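Local coordinates for protein fanconi-associated nuclease 1 homolog (Pseudomonas aeruginosa, PDB 5Y7Q) that is a bacterial homolog of Fanconi-associated nuclease 1, a member of the FAN1 family that carries helix-turn-helix, SAP and VRR-NUC domains, at residues 57-66 with 226-236; 238-248 with 264-274. All blocks are in the same frame, centred on the assembly; numbering follows the deposited sequence.

Interaction 1. Residues 57-66 with 226-236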
loop_
_atom_site.group_PDB
_atom_site.type_symbol
_atom_site.label_atom_id
_atom_site.label_comp_id
_atom_site.label_asym_id
_atom_site.label_seq_id
_atom_site.Cartn_x
_atom_site.Cartn_y
_atom_site.Cartn_z
ATOM N N ARG A 57 13.680 22.952 -4.639
ATOM C CA ARG A 57 13.985 21.700 -5.336
ATOM C C ARG A 57 13.276 21.579 -6.677
ATOM O O ARG A 57 13.774 20.885 -7.575
ATOM C CB ARG A 57 13.625 20.483 -4.482
ATOM C CG ARG A 57 13.938 20.604 -3.019
ATOM C CD ARG A 57 15.406 20.781 -2.795
ATOM N NE ARG A 57 16.052 19.520 -2.466
ATOM C CZ ARG A 57 16.012 18.971 -1.262
ATOM N NH1 ARG A 57 15.343 19.595 -0.297
ATOM N NH2 ARG A 57 16.645 17.817 -1.036
ATOM N N TYR A 58 12.073 22.142 -6.792
ATOM C CA TYR A 58 11.279 22.056 -8.009
ATOM C C TYR A 58 11.295 23.325 -8.855
ATOM O O TYR A 58 10.541 23.397 -9.829
ATOM C CB TYR A 58 9.858 21.640 -7.669
ATOM C CG TYR A 58 9.805 20.177 -7.294
ATOM C CD1 TYR A 58 9.951 19.778 -5.973
ATOM C CD2 TYR A 58 9.650 19.190 -8.262
ATOM C CE1 TYR A 58 9.923 18.447 -5.620
ATOM C CE2 TYR A 58 9.615 17.852 -7.912
ATOM C CZ TYR A 58 9.752 17.491 -6.587
ATOM O OH TYR A 58 9.723 16.166 -6.215
ATOM N N ALA A 59 12.124 24.321 -8.515
ATOM C CA ALA A 59 12.005 25.640 -9.135
ATOM C C ALA A 59 11.865 25.568 -10.645
ATOM O O ALA A 59 11.178 26.400 -11.247
ATOM C CB ALA A 59 13.218 26.506 -8.796
ATOM N N ASP A 60 12.493 24.574 -11.270
ATOM C CA ASP A 60 12.476 24.437 -12.719
ATOM C C ASP A 60 11.213 23.767 -13.244
ATOM O O ASP A 60 10.934 23.848 -14.445
ATOM C CB ASP A 60 13.707 23.643 -13.159
ATOM C CG ASP A 60 14.169 22.655 -12.100
ATOM O OD1 ASP A 60 14.092 22.977 -10.892
ATOM O OD2 ASP A 60 14.605 21.547 -12.477
ATOM N N LEU A 61 10.457 23.102 -12.383
ATOM C CA LEU A 61 9.288 22.342 -12.788
ATOM C C LEU A 61 7.977 23.115 -12.659
ATOM O O LEU A 61 6.939 22.633 -13.127
ATOM C CB LEU A 61 9.227 21.058 -11.950
ATOM C CG LEU A 61 8.456 19.847 -12.438
ATOM C CD1 LEU A 61 9.332 18.637 -12.256
ATOM C CD2 LEU A 61 7.175 19.700 -11.631
ATOM N N LEU A 62 7.989 24.294 -12.046
ATOM C CA LEU A 62 6.756 24.996 -11.714
ATOM C C LEU A 62 6.294 25.873 -12.876
ATOM O O LEU A 62 7.105 26.438 -13.616
ATOM C CB LEU A 62 6.939 25.852 -10.461
ATOM C CG LEU A 62 7.464 25.248 -9.154
ATOM C CD1 LEU A 62 6.870 25.986 -7.969
ATOM C CD2 LEU A 62 7.181 23.754 -9.023
ATOM N N ASP A 63 4.972 25.970 -13.033
ATOM C CA ASP A 63 4.356 26.797 -14.062
ATOM C C ASP A 63 3.947 28.163 -13.489
ATOM O O ASP A 63 4.298 28.531 -12.362
ATOM C CB ASP A 63 3.182 26.043 -14.703
ATOM C CG ASP A 63 1.855 26.255 -13.979
ATOM O OD1 ASP A 63 1.841 26.413 -12.741
ATOM O OD2 ASP A 63 0.811 26.264 -14.669
ATOM N N ASP A 64 3.195 28.933 -14.279
ATOM C CA ASP A 64 2.844 30.291 -13.879
ATOM C C ASP A 64 1.822 30.300 -12.741
ATOM O O ASP A 64 2.014 30.992 -11.730
ATOM C CB ASP A 64 2.334 31.057 -15.096
ATOM C CG ASP A 64 3.170 30.789 -16.349
ATOM O OD1 ASP A 64 3.537 29.603 -16.572
ATOM O OD2 ASP A 64 3.457 31.756 -17.103
ATOM N N GLN A 65 0.728 29.542 -12.887
ATOM C CA GLN A 65 -0.287 29.473 -11.831
ATOM C C GLN A 65 0.331 29.083 -10.488
ATOM O O GLN A 65 -0.033 29.633 -9.438
ATOM C CB GLN A 65 -1.399 28.478 -12.222
ATOM C CG GLN A 65 -2.751 29.097 -12.694
ATOM C CD GLN A 65 -2.747 29.647 -14.151
ATOM O OE1 GLN A 65 -1.879 29.310 -14.967
ATOM N NE2 GLN A 65 -3.732 30.492 -14.468
ATOM N N GLU A 66 1.292 28.156 -10.510
ATOM C CA GLU A 66 1.882 27.643 -9.276
ATOM C C GLU A 66 2.726 28.700 -8.578
ATOM O O GLU A 66 2.634 28.873 -7.354
ATOM C CB GLU A 66 2.732 26.409 -9.580
ATOM C CG GLU A 66 1.963 25.116 -9.578
ATOM C CD GLU A 66 2.153 24.299 -10.836
ATOM O OE1 GLU A 66 1.220 23.522 -11.145
ATOM O OE2 GLU A 66 3.215 24.438 -11.511
ATOM N N PHE A 226 20.655 13.142 2.016
ATOM C CA PHE A 226 20.535 13.012 0.572
ATOM C C PHE A 226 20.847 14.351 -0.082
ATOM O O PHE A 226 20.850 15.400 0.568
ATOM C CB PHE A 226 19.136 12.535 0.161
ATOM C CG PHE A 226 18.024 13.201 0.917
ATOM C CD1 PHE A 226 17.491 12.607 2.053
ATOM C CD2 PHE A 226 17.513 14.425 0.502
ATOM C CE1 PHE A 226 16.463 13.222 2.768
ATOM C CE2 PHE A 226 16.485 15.055 1.207
ATOM C CZ PHE A 226 15.958 14.449 2.350
ATOM N N SER A 227 21.122 14.297 -1.382
ATOM C CA SER A 227 21.562 15.483 -2.104
ATOM C C SER A 227 20.489 16.565 -2.082
ATOM O O SER A 227 19.291 16.280 -2.152
ATOM C CB SER A 227 21.912 15.122 -3.548
ATOM O OG SER A 227 20.792 14.567 -4.213
ATOM N N ALA A 228 20.931 17.820 -1.989
ATOM C CA ALA A 228 20.010 18.948 -2.033
ATOM C C ALA A 228 19.323 19.101 -3.384
ATOM O O ALA A 228 18.399 19.913 -3.494
ATOM C CB ALA A 228 20.739 20.242 -1.679
ATOM N N ASP A 229 19.758 18.373 -4.411
ATOM C CA ASP A 229 19.068 18.349 -5.691
ATOM C C ASP A 229 18.148 17.142 -5.862
ATOM O O ASP A 229 17.579 16.962 -6.946
ATOM C CB ASP A 229 20.079 18.398 -6.833
ATOM C CG ASP A 229 19.649 19.343 -7.936
ATOM O OD1 ASP A 229 20.182 20.477 -7.988
ATOM O OD2 ASP A 229 18.765 18.955 -8.734
ATOM N N SER A 230 18.003 16.311 -4.830
ATOM C CA SER A 230 17.199 15.096 -4.916
ATOM C C SER A 230 15.710 15.431 -4.863
ATOM O O SER A 230 15.277 16.228 -4.021
ATOM C CB SER A 230 17.568 14.146 -3.775
ATOM O OG SER A 230 16.898 12.904 -3.888
ATOM N N ARG A 231 14.932 14.837 -5.775
ATOM C CA ARG A 231 13.482 15.027 -5.772
ATOM C C ARG A 231 12.780 13.876 -6.487
ATOM O O ARG A 231 13.356 13.184 -7.338
ATOM C CB ARG A 231 13.072 16.364 -6.412
ATOM C CG ARG A 231 14.081 16.937 -7.385
ATOM C CD ARG A 231 13.531 17.028 -8.780
ATOM N NE ARG A 231 13.740 18.352 -9.364
ATOM C CZ ARG A 231 13.693 18.620 -10.664
ATOM N NH1 ARG A 231 13.459 17.653 -11.536
ATOM N NH2 ARG A 231 13.888 19.859 -11.088
ATOM N N GLY A 232 11.504 13.719 -6.145
ATOM C CA GLY A 232 10.656 12.707 -6.723
ATOM C C GLY A 232 10.556 12.756 -8.230
ATOM O O GLY A 232 10.864 11.774 -8.909
ATOM N N PHE A 233 10.153 13.889 -8.783
ATOM C CA PHE A 233 9.884 13.978 -10.210
ATOM C C PHE A 233 10.963 14.759 -10.930
ATOM O O PHE A 233 11.484 15.741 -10.403
ATOM C CB PHE A 233 8.527 14.614 -10.455
ATOM C CG PHE A 233 7.415 13.740 -10.030
ATOM C CD1 PHE A 233 6.902 12.796 -10.895
ATOM C CD2 PHE A 233 6.929 13.810 -8.747
ATOM C CE1 PHE A 233 5.896 11.978 -10.515
ATOM C CE2 PHE A 233 5.910 12.973 -8.341
ATOM C CZ PHE A 233 5.391 12.058 -9.228
ATOM N N ARG A 234 11.286 14.315 -12.139
ATOM C CA ARG A 234 12.246 15.036 -12.979
ATOM C C ARG A 234 11.497 15.952 -13.941
ATOM O O ARG A 234 11.615 17.175 -13.849
ATOM C CB ARG A 234 13.170 14.060 -13.706
ATOM C CG ARG A 234 14.204 13.395 -12.800
ATOM C CD ARG A 234 15.254 12.657 -13.621
ATOM N NE ARG A 234 14.732 12.240 -14.924
ATOM C CZ ARG A 234 15.125 12.746 -16.094
ATOM N NH1 ARG A 234 16.068 13.688 -16.137
ATOM N NH2 ARG A 234 14.578 12.302 -17.221
ATOM N N LEU A 235 10.733 15.381 -14.872
ATOM C CA LEU A 235 9.946 16.184 -15.804
ATOM C C LEU A 235 8.630 16.634 -15.179
ATOM O O LEU A 235 8.079 15.977 -14.295
ATOM C CB LEU A 235 9.635 15.409 -17.083
ATOM C CG LEU A 235 10.777 14.939 -17.981
ATOM C CD1 LEU A 235 11.113 13.483 -17.699
ATOM C CD2 LEU A 235 10.394 15.126 -19.442
ATOM N N ARG A 236 8.110 17.758 -15.669
ATOM C CA ARG A 236 6.749 18.130 -15.312
ATOM C C ARG A 236 5.753 17.096 -15.817
ATOM O O ARG A 236 4.828 16.707 -15.092
ATOM C CB ARG A 236 6.410 19.506 -15.872
ATOM C CG ARG A 236 4.957 19.847 -15.681
ATOM C CD ARG A 236 4.614 21.202 -16.235
ATOM N NE ARG A 236 3.343 21.652 -15.683
ATOM C CZ ARG A 236 3.216 22.261 -14.509
ATOM N NH1 ARG A 236 2.016 22.628 -14.082
ATOM N NH2 ARG A 236 4.285 22.509 -13.759
#
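The guanidinium of Arg236 has Asp63 CB over one face, while Glu66 and the backbone carbonyl of Leu61 lie at its edge. That of Arg231 has Leu61 CD1 over one face and Arg57 O in plane at the edge. Arg57 and Phe226 meet edge to edge, nearly coplanar, with NH2 of Arg57 3.6 Å from CE2 of Phe226. Asp63 and Glu66 form the capping box that starts helix 64-75, within the family's helix-turn-helix region, and Arg236 locks onto it. Its chain runs extended from CG to NE (chi2 -180°, chi3 -163°), which carries the guanidinium end-on to Glu66. There Arg236 NH1 gives to Glu66 OE1 at 3.2 Å. Arg236 NH2 gives to Glu66 OE2 at 3.1 Å, each carboxylate oxygen accepting through its syn lone pair and lying close to the guanidinium plane. The box rests on the bond from Asp63 N to Glu66 OE2, 2.8 Å and almost straight (172°), so one oxygen serves both cap and cross-contact; the bond from Glu66 N to Asp63 OD1 is less certain. Asp63 adds only a long, out-of-plane charge attraction to Arg236, and Arg195 stands nearby with like charge. Further along, Arg231 NE donates to Arg57 O at 3.1 Å, bridging the end of helix 42-57 to the opposing loop. Beside it Tyr58 OH comes within 3.4 Å of Arg231 CB and takes a weak, long bond from Phe233 N. Met199 of helix 190-201 touches both Tyr58 and Leu61. Arg57, itself in a cation-pi contact with Trp53, reaches the type I turn Ser227 to Ser230: Arg57 NH2 donates to Ser227 O at 3.3 Å from one face of that carbonyl's plane, and Ser230 N comes from the opposite face.

Interaction 2. Residues 238-248 with 264-274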
loop_
_atom_site.group_PDB
_atom_site.type_symbol
_atom_site.label_atom_id
_atom_site.label_comp_id
_atom_site.label_asym_id
_atom_site.label_seq_id
_atom_site.Cartn_x
_atom_site.Cartn_y
_atom_site.Cartn_z
ATOM N N ASP A 238 5.863 14.056 -15.986
ATOM C CA ASP A 238 5.751 12.865 -15.143
ATOM C C ASP A 238 4.807 13.108 -13.972
ATOM O O ASP A 238 4.011 12.225 -13.625
ATOM C CB ASP A 238 7.130 12.413 -14.649
ATOM C CG ASP A 238 8.039 11.957 -15.787
ATOM O OD1 ASP A 238 9.283 12.002 -15.621
ATOM O OD2 ASP A 238 7.504 11.570 -16.854
ATOM N N VAL A 239 4.865 14.299 -13.362
ATOM C CA VAL A 239 3.801 14.723 -12.450
ATOM C C VAL A 239 2.446 14.672 -13.152
ATOM O O VAL A 239 1.505 14.019 -12.674
ATOM C CB VAL A 239 4.087 16.132 -11.905
ATOM C CG1 VAL A 239 3.009 16.546 -10.896
ATOM C CG2 VAL A 239 5.484 16.209 -11.314
ATOM N N ASP A 240 2.332 15.351 -14.305
ATOM C CA ASP A 240 1.088 15.304 -15.078
ATOM C C ASP A 240 0.582 13.872 -15.251
ATOM O O ASP A 240 -0.615 13.600 -15.092
ATOM C CB ASP A 240 1.281 15.949 -16.458
ATOM C CG ASP A 240 1.547 17.443 -16.386
ATOM O OD1 ASP A 240 1.157 18.067 -15.386
ATOM O OD2 ASP A 240 2.141 18.004 -17.336
ATOM N N ALA A 241 1.484 12.936 -15.548
ATOM C CA ALA A 241 1.043 11.580 -15.840
ATOM C C ALA A 241 0.558 10.878 -14.588
ATOM O O ALA A 241 -0.481 10.214 -14.616
ATOM C CB ALA A 241 2.163 10.783 -16.505
ATOM N N TYR A 242 1.312 10.983 -13.486
ATOM C CA TYR A 242 0.865 10.391 -12.220
ATOM C C TYR A 242 -0.535 10.878 -11.885
ATOM O O TYR A 242 -1.406 10.088 -11.489
ATOM C CB TYR A 242 1.847 10.749 -11.092
ATOM C CG TYR A 242 1.800 9.895 -9.841
ATOM C CD1 TYR A 242 0.717 9.933 -8.985
ATOM C CD2 TYR A 242 2.866 9.069 -9.502
ATOM C CE1 TYR A 242 0.671 9.146 -7.836
ATOM C CE2 TYR A 242 2.835 8.275 -8.354
ATOM C CZ TYR A 242 1.733 8.321 -7.519
ATOM O OH TYR A 242 1.685 7.545 -6.364
ATOM N N LEU A 243 -0.781 12.185 -12.086
ATOM C CA LEU A 243 -2.107 12.722 -11.821
ATOM C C LEU A 243 -3.138 12.119 -12.754
ATOM O O LEU A 243 -4.282 11.869 -12.348
ATOM C CB LEU A 243 -2.097 14.236 -11.938
ATOM C CG LEU A 243 -1.405 14.875 -10.742
ATOM C CD1 LEU A 243 -1.217 16.348 -10.976
ATOM C CD2 LEU A 243 -2.196 14.600 -9.467
ATOM N N HIS A 244 -2.759 11.854 -14.002
ATOM C CA HIS A 244 -3.748 11.287 -14.907
ATOM C C HIS A 244 -4.101 9.854 -14.526
ATOM O O HIS A 244 -5.277 9.478 -14.514
ATOM C CB HIS A 244 -3.280 11.344 -16.345
ATOM C CG HIS A 244 -4.333 10.889 -17.295
ATOM N ND1 HIS A 244 -4.117 9.906 -18.237
ATOM C CD2 HIS A 244 -5.637 11.239 -17.402
ATOM C CE1 HIS A 244 -5.234 9.695 -18.909
ATOM N NE2 HIS A 244 -6.172 10.486 -18.418
ATOM N N LEU A 245 -3.104 9.028 -14.233
ATOM C CA LEU A 245 -3.418 7.674 -13.816
ATOM C C LEU A 245 -4.261 7.707 -12.565
ATOM O O LEU A 245 -5.330 7.092 -12.517
ATOM C CB LEU A 245 -2.147 6.862 -13.598
ATOM C CG LEU A 245 -1.237 6.801 -14.827
ATOM C CD1 LEU A 245 0.026 6.020 -14.522
ATOM C CD2 LEU A 245 -1.992 6.191 -15.991
ATOM N N PHE A 246 -3.831 8.483 -11.564
ATOM C CA PHE A 246 -4.587 8.584 -10.313
ATOM C C PHE A 246 -6.042 8.919 -10.587
ATOM O O PHE A 246 -6.954 8.253 -10.077
ATOM C CB PHE A 246 -3.947 9.629 -9.409
ATOM C CG PHE A 246 -4.575 9.735 -8.046
ATOM C CD1 PHE A 246 -5.676 10.552 -7.830
ATOM C CD2 PHE A 246 -4.036 9.058 -6.966
ATOM C CE1 PHE A 246 -6.244 10.661 -6.573
ATOM C CE2 PHE A 246 -4.610 9.172 -5.700
ATOM C CZ PHE A 246 -5.705 9.971 -5.509
ATOM N N ASP A 247 -6.272 9.932 -11.433
ATOM C CA ASP A 247 -7.624 10.255 -11.880
ATOM C C ASP A 247 -8.338 9.028 -12.449
ATOM O O ASP A 247 -9.507 8.769 -12.129
ATOM C CB ASP A 247 -7.563 11.382 -12.912
ATOM C CG ASP A 247 -8.943 11.867 -13.343
ATOM O OD1 ASP A 247 -9.817 12.092 -12.465
ATOM O OD2 ASP A 247 -9.145 12.025 -14.572
ATOM N N CYS A 248 -7.644 8.249 -13.286
ATOM C CA CYS A 248 -8.286 7.093 -13.903
ATOM C C CYS A 248 -8.728 6.087 -12.855
ATOM O O CYS A 248 -9.858 5.592 -12.901
ATOM C CB CYS A 248 -7.354 6.435 -14.916
ATOM S SG CYS A 248 -7.304 7.295 -16.494
ATOM N N GLY A 264 -9.019 6.907 -22.619
ATOM C CA GLY A 264 -8.271 7.986 -21.985
ATOM C C GLY A 264 -6.843 7.645 -21.612
ATOM O O GLY A 264 -5.964 8.514 -21.672
ATOM N N LEU A 265 -6.594 6.397 -21.217
ATOM C CA LEU A 265 -5.244 5.938 -20.932
ATOM C C LEU A 265 -4.349 6.054 -22.161
ATOM O O LEU A 265 -4.823 6.015 -23.303
ATOM C CB LEU A 265 -5.255 4.489 -20.481
ATOM C CG LEU A 265 -5.451 4.285 -18.999
ATOM C CD1 LEU A 265 -4.846 2.952 -18.617
ATOM C CD2 LEU A 265 -4.783 5.406 -18.273
ATOM N N PRO A 266 -3.048 6.207 -21.958
ATOM C CA PRO A 266 -2.124 6.055 -23.081
ATOM C C PRO A 266 -2.002 4.584 -23.442
ATOM O O PRO A 266 -2.012 3.710 -22.572
ATOM C CB PRO A 266 -0.808 6.622 -22.541
ATOM C CG PRO A 266 -0.933 6.495 -21.053
ATOM C CD PRO A 266 -2.377 6.662 -20.731
ATOM N N GLY A 267 -1.954 4.316 -24.740
ATOM C CA GLY A 267 -1.664 2.986 -25.230
ATOM C C GLY A 267 -0.180 2.680 -25.216
ATOM O O GLY A 267 0.233 1.585 -24.822
ATOM N N GLU A 268 0.634 3.644 -25.646
ATOM C CA GLU A 268 2.078 3.465 -25.637
ATOM C C GLU A 268 2.598 3.442 -24.196
ATOM O O GLU A 268 2.046 4.115 -23.322
ATOM C CB GLU A 268 2.759 4.587 -26.422
ATOM C CG GLU A 268 2.310 4.731 -27.879
ATOM C CD GLU A 268 1.613 6.062 -28.160
ATOM O OE1 GLU A 268 0.813 6.510 -27.306
ATOM O OE2 GLU A 268 1.867 6.658 -29.234
ATOM N N PRO A 269 3.647 2.664 -23.915
ATOM C CA PRO A 269 4.226 2.673 -22.565
ATOM C C PRO A 269 5.001 3.958 -22.272
ATOM O O PRO A 269 5.579 4.588 -23.163
ATOM C CB PRO A 269 5.152 1.451 -22.569
ATOM C CG PRO A 269 4.632 0.582 -23.675
ATOM C CD PRO A 269 4.169 1.548 -24.722
ATOM N N TYR A 270 5.001 4.347 -20.994
ATOM C CA TYR A 270 5.685 5.568 -20.582
ATOM C C TYR A 270 7.193 5.372 -20.620
ATOM O O TYR A 270 7.708 4.273 -20.390
ATOM C CB TYR A 270 5.287 5.996 -19.160
ATOM C CG TYR A 270 3.898 6.563 -18.994
ATOM C CD1 TYR A 270 3.562 7.803 -19.514
ATOM C CD2 TYR A 270 2.929 5.867 -18.278
ATOM C CE1 TYR A 270 2.282 8.333 -19.347
ATOM C CE2 TYR A 270 1.651 6.376 -18.109
ATOM C CZ TYR A 270 1.331 7.612 -18.643
ATOM O OH TYR A 270 0.063 8.113 -18.466
ATOM N N ALA A 271 7.906 6.463 -20.909
ATOM C CA ALA A 271 9.357 6.432 -20.801
ATOM C C ALA A 271 9.785 6.119 -19.371
ATOM O O ALA A 271 10.522 5.158 -19.130
ATOM C CB ALA A 271 9.946 7.760 -21.279
ATOM N N ASN A 272 9.309 6.903 -18.408
ATOM C CA ASN A 272 9.720 6.732 -17.020
ATOM C C ASN A 272 9.242 5.387 -16.491
ATOM O O ASN A 272 8.032 5.118 -16.510
ATOM C CB ASN A 272 9.179 7.862 -16.145
ATOM C CG ASN A 272 9.579 7.708 -14.691
ATOM O OD1 ASN A 272 8.920 7.000 -13.926
ATOM N ND2 ASN A 272 10.668 8.370 -14.300
ATOM N N PRO A 273 10.140 4.519 -16.021
ATOM C CA PRO A 273 9.711 3.163 -15.641
ATOM C C PRO A 273 8.833 3.119 -14.404
ATOM O O PRO A 273 7.846 2.371 -14.382
ATOM C CB PRO A 273 11.041 2.433 -15.428
ATOM C CG PRO A 273 11.966 3.501 -14.965
ATOM C CD PRO A 273 11.549 4.771 -15.672
ATOM N N TRP A 274 9.157 3.899 -13.370
ATOM C CA TRP A 274 8.368 3.838 -12.144
ATOM C C TRP A 274 6.935 4.310 -12.384
ATOM O O TRP A 274 6.009 3.864 -11.690
ATOM C CB TRP A 274 9.075 4.635 -11.041
ATOM C CG TRP A 274 8.185 5.408 -10.119
ATOM C CD1 TRP A 274 7.293 4.910 -9.207
ATOM C CD2 TRP A 274 8.122 6.833 -10.006
ATOM N NE1 TRP A 274 6.666 5.942 -8.548
ATOM C CE2 TRP A 274 7.162 7.132 -9.017
ATOM C CE3 TRP A 274 8.782 7.889 -10.655
ATOM C CZ2 TRP A 274 6.847 8.443 -8.659
ATOM C CZ3 TRP A 274 8.475 9.183 -10.298
ATOM C CH2 TRP A 274 7.517 9.451 -9.307
#
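Tyr270, Leu265 and Leu245 have the most surface buried here, and the contact between them is apolar, with no hydrogen bond crossing from 238-248 to 264-274. Tyr270 comes in from the loop against two residues one helical turn apart: its CE1 lies 3.8 Å from Ala241 CB, and its CE2 lies 4.0 Å from Leu245 CD1. Leu245 and Tyr270 approach from opposite directions, the phenol OH ending beside the other methyl, 3.7 Å from Leu245 CD2. Leu245 CG is anti to its own carbonyl carbon (chi1 -57°), which takes the methyls to Tyr270 and Leu265; the Leu265 side chain crosses at about a right angle (Leu245 CD2 to Leu265 CD2, 3.7 Å). Leu265 CD2 is shared, packing 3.6 Å from Cys248 SG, so the two leucines and the cysteine close the far end. At the end of 264-274, Trp274 CZ2 lies 4.0 Å from Tyr242 CE2, the two side chains crossing nearly perpendicularly. Tyr270 N donates to Glu276. The arrangement is a connecting loop, 265-272, between helix 258-264 and helix 273-292, packed along helix 236-253 in an all-helical part of the fold, with Asn272 as N-cap of helix 273-292 through its bond to Leu275 N.

Interaction 1 closes before interaction 2 opens along the chain, and their centres lie about 18 Å apart on the same side of the chain's centre. The loop 226-236 runs directly into helix 236-253, which supplies one side of interaction 2. Phe233 is the physical joint: its ring packs on Val239 and meets the Trp274 ring with planes about 45° apart. Helix 190-201 backs both, since Leu198 touches Phe233 as well as Val239 and Tyr242. The nearest atoms of interactions 1 and 2 stand about 13 Å and 8 Å from the bound nucleic acid. Neither contact touches it, so both are structural packing, continuous from the helix-turn-helix region to helix 273-292.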